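Aminoacyltransferase FemA (Staphylococcus aureus, PDB 1LRZ) catalyses the addition of glycines 2 and 3 to the pentaglycine interpeptide bridge of staphylococcal peptidoglycan, using glycyl-tRNA as donor. Local coordinates at residues Ile155-Lys164 against Ile358-Gly368. Numbering follows the deposited sequence.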
loop_
_atom_site.group_PDB
_atom_site.type_symbol
_atom_site.label_atom_id
_atom_site.label_comp_id
_atom_site.label_asym_id
_atom_site.label_seq_id
_atom_site.Cartn_x
_atom_site.Cartn_y
_atom_site.Cartn_z
ATOM N N ILE A 155 -6.440 -8.592 7.112
ATOM C CA ILE A 155 -5.274 -8.638 7.989
ATOM C C ILE A 155 -5.396 -7.494 9.001
ATOM O O ILE A 155 -5.669 -6.348 8.624
ATOM C CB ILE A 155 -3.957 -8.497 7.171
ATOM C CG1 ILE A 155 -2.751 -8.495 8.111
ATOM C CG2 ILE A 155 -3.978 -7.227 6.353
ATOM C CD1 ILE A 155 -2.659 -9.754 8.974
ATOM N N ARG A 156 -5.199 -7.816 10.279
ATOM C CA ARG A 156 -5.317 -6.848 11.369
ATOM C C ARG A 156 -4.095 -5.970 11.636
ATOM O O ARG A 156 -4.154 -5.091 12.498
ATOM C CB ARG A 156 -5.681 -7.544 12.697
ATOM C CG ARG A 156 -7.140 -7.912 12.908
ATOM C CD ARG A 156 -7.437 -8.188 14.405
ATOM N NE ARG A 156 -6.384 -8.981 15.037
ATOM C CZ ARG A 156 -5.621 -8.550 16.038
ATOM N NH1 ARG A 156 -5.795 -7.331 16.542
ATOM N NH2 ARG A 156 -4.665 -9.332 16.519
ATOM N N TYR A 157 -3.000 -6.190 10.915
ATOM C CA TYR A 157 -1.791 -5.400 11.138
ATOM C C TYR A 157 -1.259 -4.726 9.878
ATOM O O TYR A 157 -1.169 -5.357 8.825
ATOM C CB TYR A 157 -0.665 -6.268 11.709
ATOM C CG TYR A 157 -0.985 -6.993 12.997
ATOM C CD1 TYR A 157 -1.780 -8.148 13.002
ATOM C CD2 TYR A 157 -0.467 -6.545 14.210
ATOM C CE1 TYR A 157 -2.047 -8.841 14.199
ATOM C CE2 TYR A 157 -0.725 -7.226 15.403
ATOM C CZ TYR A 157 -1.511 -8.370 15.388
ATOM O OH TYR A 157 -1.740 -9.049 16.565
ATOM N N HIS A 158 -0.900 -3.448 10.006
ATOM C CA HIS A 158 -0.332 -2.669 8.902
ATOM C C HIS A 158 1.021 -2.089 9.324
ATOM O O HIS A 158 1.229 -1.791 10.498
ATOM C CB HIS A 158 -1.229 -1.476 8.527
ATOM C CG HIS A 158 -2.504 -1.850 7.836
ATOM N ND1 HIS A 158 -3.496 -0.928 7.570
ATOM C CD2 HIS A 158 -2.948 -3.034 7.346
ATOM C CE1 HIS A 158 -4.497 -1.530 6.949
ATOM N NE2 HIS A 158 -4.190 -2.808 6.800
ATOM N N SER A 159 1.928 -1.939 8.359
ATOM C CA SER A 159 3.235 -1.317 8.588
ATOM C C SER A 159 3.007 0.052 7.948
ATOM O O SER A 159 2.822 0.145 6.731
ATOM C CB SER A 159 4.340 -2.052 7.837
ATOM O OG SER A 159 5.515 -1.253 7.823
ATOM N N VAL A 160 3.031 1.107 8.754
ATOM C CA VAL A 160 2.712 2.445 8.265
ATOM C C VAL A 160 3.790 3.499 8.496
ATOM O O VAL A 160 4.307 3.630 9.599
ATOM C CB VAL A 160 1.404 2.927 8.941
ATOM C CG1 VAL A 160 0.961 4.272 8.360
ATOM C CG2 VAL A 160 0.320 1.857 8.772
ATOM N N LEU A 161 4.097 4.252 7.444
ATOM C CA LEU A 161 5.103 5.310 7.492
ATOM C C LEU A 161 4.419 6.672 7.544
ATOM O O LEU A 161 3.705 7.065 6.613
ATOM C CB LEU A 161 5.994 5.241 6.252
ATOM C CG LEU A 161 7.104 6.295 6.108
ATOM C CD1 LEU A 161 8.085 6.184 7.283
ATOM C CD2 LEU A 161 7.833 6.062 4.783
ATOM N N ASP A 162 4.645 7.396 8.637
ATOM C CA ASP A 162 4.041 8.708 8.817
ATOM C C ASP A 162 4.839 9.767 8.067
ATOM O O ASP A 162 6.052 9.908 8.266
ATOM C CB ASP A 162 3.965 9.044 10.307
ATOM C CG ASP A 162 3.372 10.422 10.564
ATOM O OD1 ASP A 162 2.733 10.989 9.645
ATOM O OD2 ASP A 162 3.536 10.928 11.692
ATOM N N LEU A 163 4.162 10.512 7.201
ATOM C CA LEU A 163 4.841 11.539 6.412
ATOM C C LEU A 163 4.507 12.965 6.856
ATOM O O LEU A 163 5.027 13.933 6.291
ATOM C CB LEU A 163 4.477 11.374 4.935
ATOM C CG LEU A 163 4.756 10.021 4.252
ATOM C CD1 LEU A 163 4.273 10.093 2.809
ATOM C CD2 LEU A 163 6.243 9.682 4.297
ATOM N N LYS A 164 3.633 13.098 7.850
ATOM C CA LYS A 164 3.235 14.420 8.321
ATOM C C LYS A 164 4.448 15.276 8.693
ATOM O O LYS A 164 5.294 14.857 9.488
ATOM C CB LYS A 164 2.300 14.301 9.532
ATOM C CG LYS A 164 1.738 15.651 10.009
ATOM C CD LYS A 164 0.871 16.283 8.908
ATOM C CE LYS A 164 0.330 17.652 9.290
ATOM N NZ LYS A 164 -0.590 18.158 8.232
ATOM N N ILE A 358 -0.473 13.853 0.795
ATOM C CA ILE A 358 -1.019 12.688 1.477
ATOM C C ILE A 358 0.033 12.413 2.544
ATOM O O ILE A 358 1.198 12.128 2.227
ATOM C CB ILE A 358 -1.201 11.496 0.498
ATOM C CG1 ILE A 358 -2.252 11.865 -0.556
ATOM C CG2 ILE A 358 -1.617 10.244 1.264
ATOM C CD1 ILE A 358 -2.293 10.935 -1.786
ATOM N N ASP A 359 -0.380 12.520 3.805
ATOM C CA ASP A 359 0.527 12.376 4.945
ATOM C C ASP A 359 0.730 10.988 5.540
ATOM O O ASP A 359 1.299 10.855 6.627
ATOM C CB ASP A 359 0.070 13.314 6.061
ATOM C CG ASP A 359 -0.038 14.756 5.601
ATOM O OD1 ASP A 359 0.889 15.225 4.907
ATOM O OD2 ASP A 359 -1.040 15.413 5.948
ATOM N N ARG A 360 0.282 9.962 4.837
ATOM C CA ARG A 360 0.413 8.602 5.346
ATOM C C ARG A 360 0.745 7.641 4.217
ATOM O O ARG A 360 0.084 7.643 3.183
ATOM C CB ARG A 360 -0.895 8.207 6.021
ATOM C CG ARG A 360 -1.013 6.758 6.466
ATOM C CD ARG A 360 -2.271 6.629 7.332
ATOM N NE ARG A 360 -2.768 5.263 7.455
ATOM C CZ ARG A 360 -2.941 4.624 8.608
ATOM N NH1 ARG A 360 -2.637 5.220 9.761
ATOM N NH2 ARG A 360 -3.471 3.402 8.613
ATOM N N TYR A 361 1.779 6.831 4.416
ATOM C CA TYR A 361 2.199 5.867 3.415
ATOM C C TYR A 361 2.073 4.493 4.073
ATOM O O TYR A 361 2.824 4.152 4.988
ATOM C CB TYR A 361 3.644 6.139 2.997
ATOM C CG TYR A 361 4.098 5.309 1.820
ATOM C CD1 TYR A 361 3.796 5.689 0.511
ATOM C CD2 TYR A 361 4.828 4.136 2.017
ATOM C CE1 TYR A 361 4.212 4.920 -0.573
ATOM C CE2 TYR A 361 5.247 3.357 0.945
ATOM C CZ TYR A 361 4.938 3.755 -0.346
ATOM O OH TYR A 361 5.358 2.976 -1.395
ATOM N N ASN A 362 1.115 3.715 3.595
ATOM C CA ASN A 362 0.812 2.413 4.161
ATOM C C ASN A 362 1.450 1.234 3.417
ATOM O O ASN A 362 0.994 0.879 2.331
ATOM C CB ASN A 362 -0.713 2.255 4.176
ATOM C CG ASN A 362 -1.191 1.282 5.226
ATOM O OD1 ASN A 362 -0.461 0.379 5.618
ATOM N ND2 ASN A 362 -2.441 1.453 5.678
ATOM N N PHE A 363 2.489 0.630 4.003
ATOM C CA PHE A 363 3.143 -0.535 3.396
ATOM C C PHE A 363 2.174 -1.713 3.500
ATOM O O PHE A 363 2.414 -2.805 2.978
ATOM C CB PHE A 363 4.461 -0.872 4.114
ATOM C CG PHE A 363 5.598 0.035 3.738
ATOM C CD1 PHE A 363 5.985 1.081 4.576
ATOM C CD2 PHE A 363 6.280 -0.152 2.531
ATOM C CE1 PHE A 363 7.041 1.936 4.215
ATOM C CE2 PHE A 363 7.342 0.702 2.163
ATOM C CZ PHE A 363 7.721 1.742 3.002
ATOM N N TYR A 364 1.075 -1.456 4.198
ATOM C CA TYR A 364 -0.005 -2.410 4.402
ATOM C C TYR A 364 0.278 -3.673 5.234
ATOM O O TYR A 364 1.064 -3.651 6.178
ATOM C CB TYR A 364 -0.642 -2.784 3.046
ATOM C CG TYR A 364 -2.165 -2.853 3.091
ATOM C CD1 TYR A 364 -2.912 -1.813 3.671
ATOM C CD2 TYR A 364 -2.860 -3.938 2.553
ATOM C CE1 TYR A 364 -4.297 -1.853 3.713
ATOM C CE2 TYR A 364 -4.265 -3.990 2.594
ATOM C CZ TYR A 364 -4.971 -2.943 3.174
ATOM O OH TYR A 364 -6.348 -2.968 3.223
ATOM N N GLY A 365 -0.378 -4.766 4.864
ATOM C CA GLY A 365 -0.312 -5.998 5.627
ATOM C C GLY A 365 0.937 -6.730 6.074
ATOM O O GLY A 365 1.856 -6.939 5.289
ATOM N N VAL A 366 0.970 -7.092 7.359
ATOM C CA VAL A 366 2.048 -7.924 7.905
ATOM C C VAL A 366 1.292 -8.958 8.746
ATOM O O VAL A 366 0.203 -8.668 9.263
ATOM C CB VAL A 366 3.090 -7.140 8.776
ATOM C CG1 VAL A 366 3.743 -6.036 7.932
ATOM C CG2 VAL A 366 2.438 -6.570 10.023
ATOM N N SER A 367 1.851 -10.158 8.875
ATOM C CA SER A 367 1.179 -11.237 9.600
ATOM C C SER A 367 0.879 -10.964 11.070
ATOM O O SER A 367 -0.107 -11.468 11.605
ATOM C CB SER A 367 2.000 -12.527 9.500
ATOM O OG SER A 367 3.210 -12.394 10.227
ATOM N N GLY A 368 1.716 -10.172 11.724
ATOM C CA GLY A 368 1.488 -9.909 13.135
ATOM C C GLY A 368 2.248 -10.912 13.995
ATOM O O GLY A 368 2.265 -10.806 15.220
#
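A classic beta bulge interrupts an antiparallel strand pair where Phe-363 and Tyr-364 both face Ser-159. Phe-363 N donates to Ser-159 O (2.8 Å) nearly along the C=O axis, although bent at the hydrogen, while Ser-159 N donates to Tyr-364 O. The near-helical backbone of Phe-363 (phi -70°, psi -6°) marks the first bulge position. Past the bulge the ladder is regular: Leu-161 N donates to Tyr-361 O at 2.8 Å and Tyr-361 N to Leu-161 O at 2.9 Å, both nearly straight, and Leu-163 N closes it on Asp-359 O.

On the face carrying His-158, Val-160, Arg-360 and Asn-362, the imidazole runs alongside the phenol of Tyr-364, whose CB starts on the opposite face with Ser-159 but whose ring swings back to His-158. The ring planes are 31° apart, and His-158 NE2 sits 3.2 Å from Tyr-364 CE1, over the phenol face. Val-160 CG1 covers one face of the Arg-360 guanidinium, nearer the edge of the group than its centre; the extended arginine chain carries NE to a salt bridge with Glu-324 OE2, which also accepts from Asn-362 ND2. Tyr-364 OH is hydrogen-bonded to His-22 NE2.

These strands are inner members of the mixed sheet of the FemABX fold, flanked by strands 389-393 and 325-332. On the other face, Leu-161 CB approaches Phe-363 CE1 (4.0 Å) and Leu-163 CD1 meets Tyr-361 CB, with helix 341-355 packed against Leu-163, Tyr-361 and Phe-363.

At one end, Gly-368 CA stands 3.6 Å above the centre of the Tyr-157 ring, a CH-pi contact. At the other end, exposed Lys-164, its chain kinked at the second torsion, brings NZ to 3.6 Å from Asp-359 OD2 in a salt bridge.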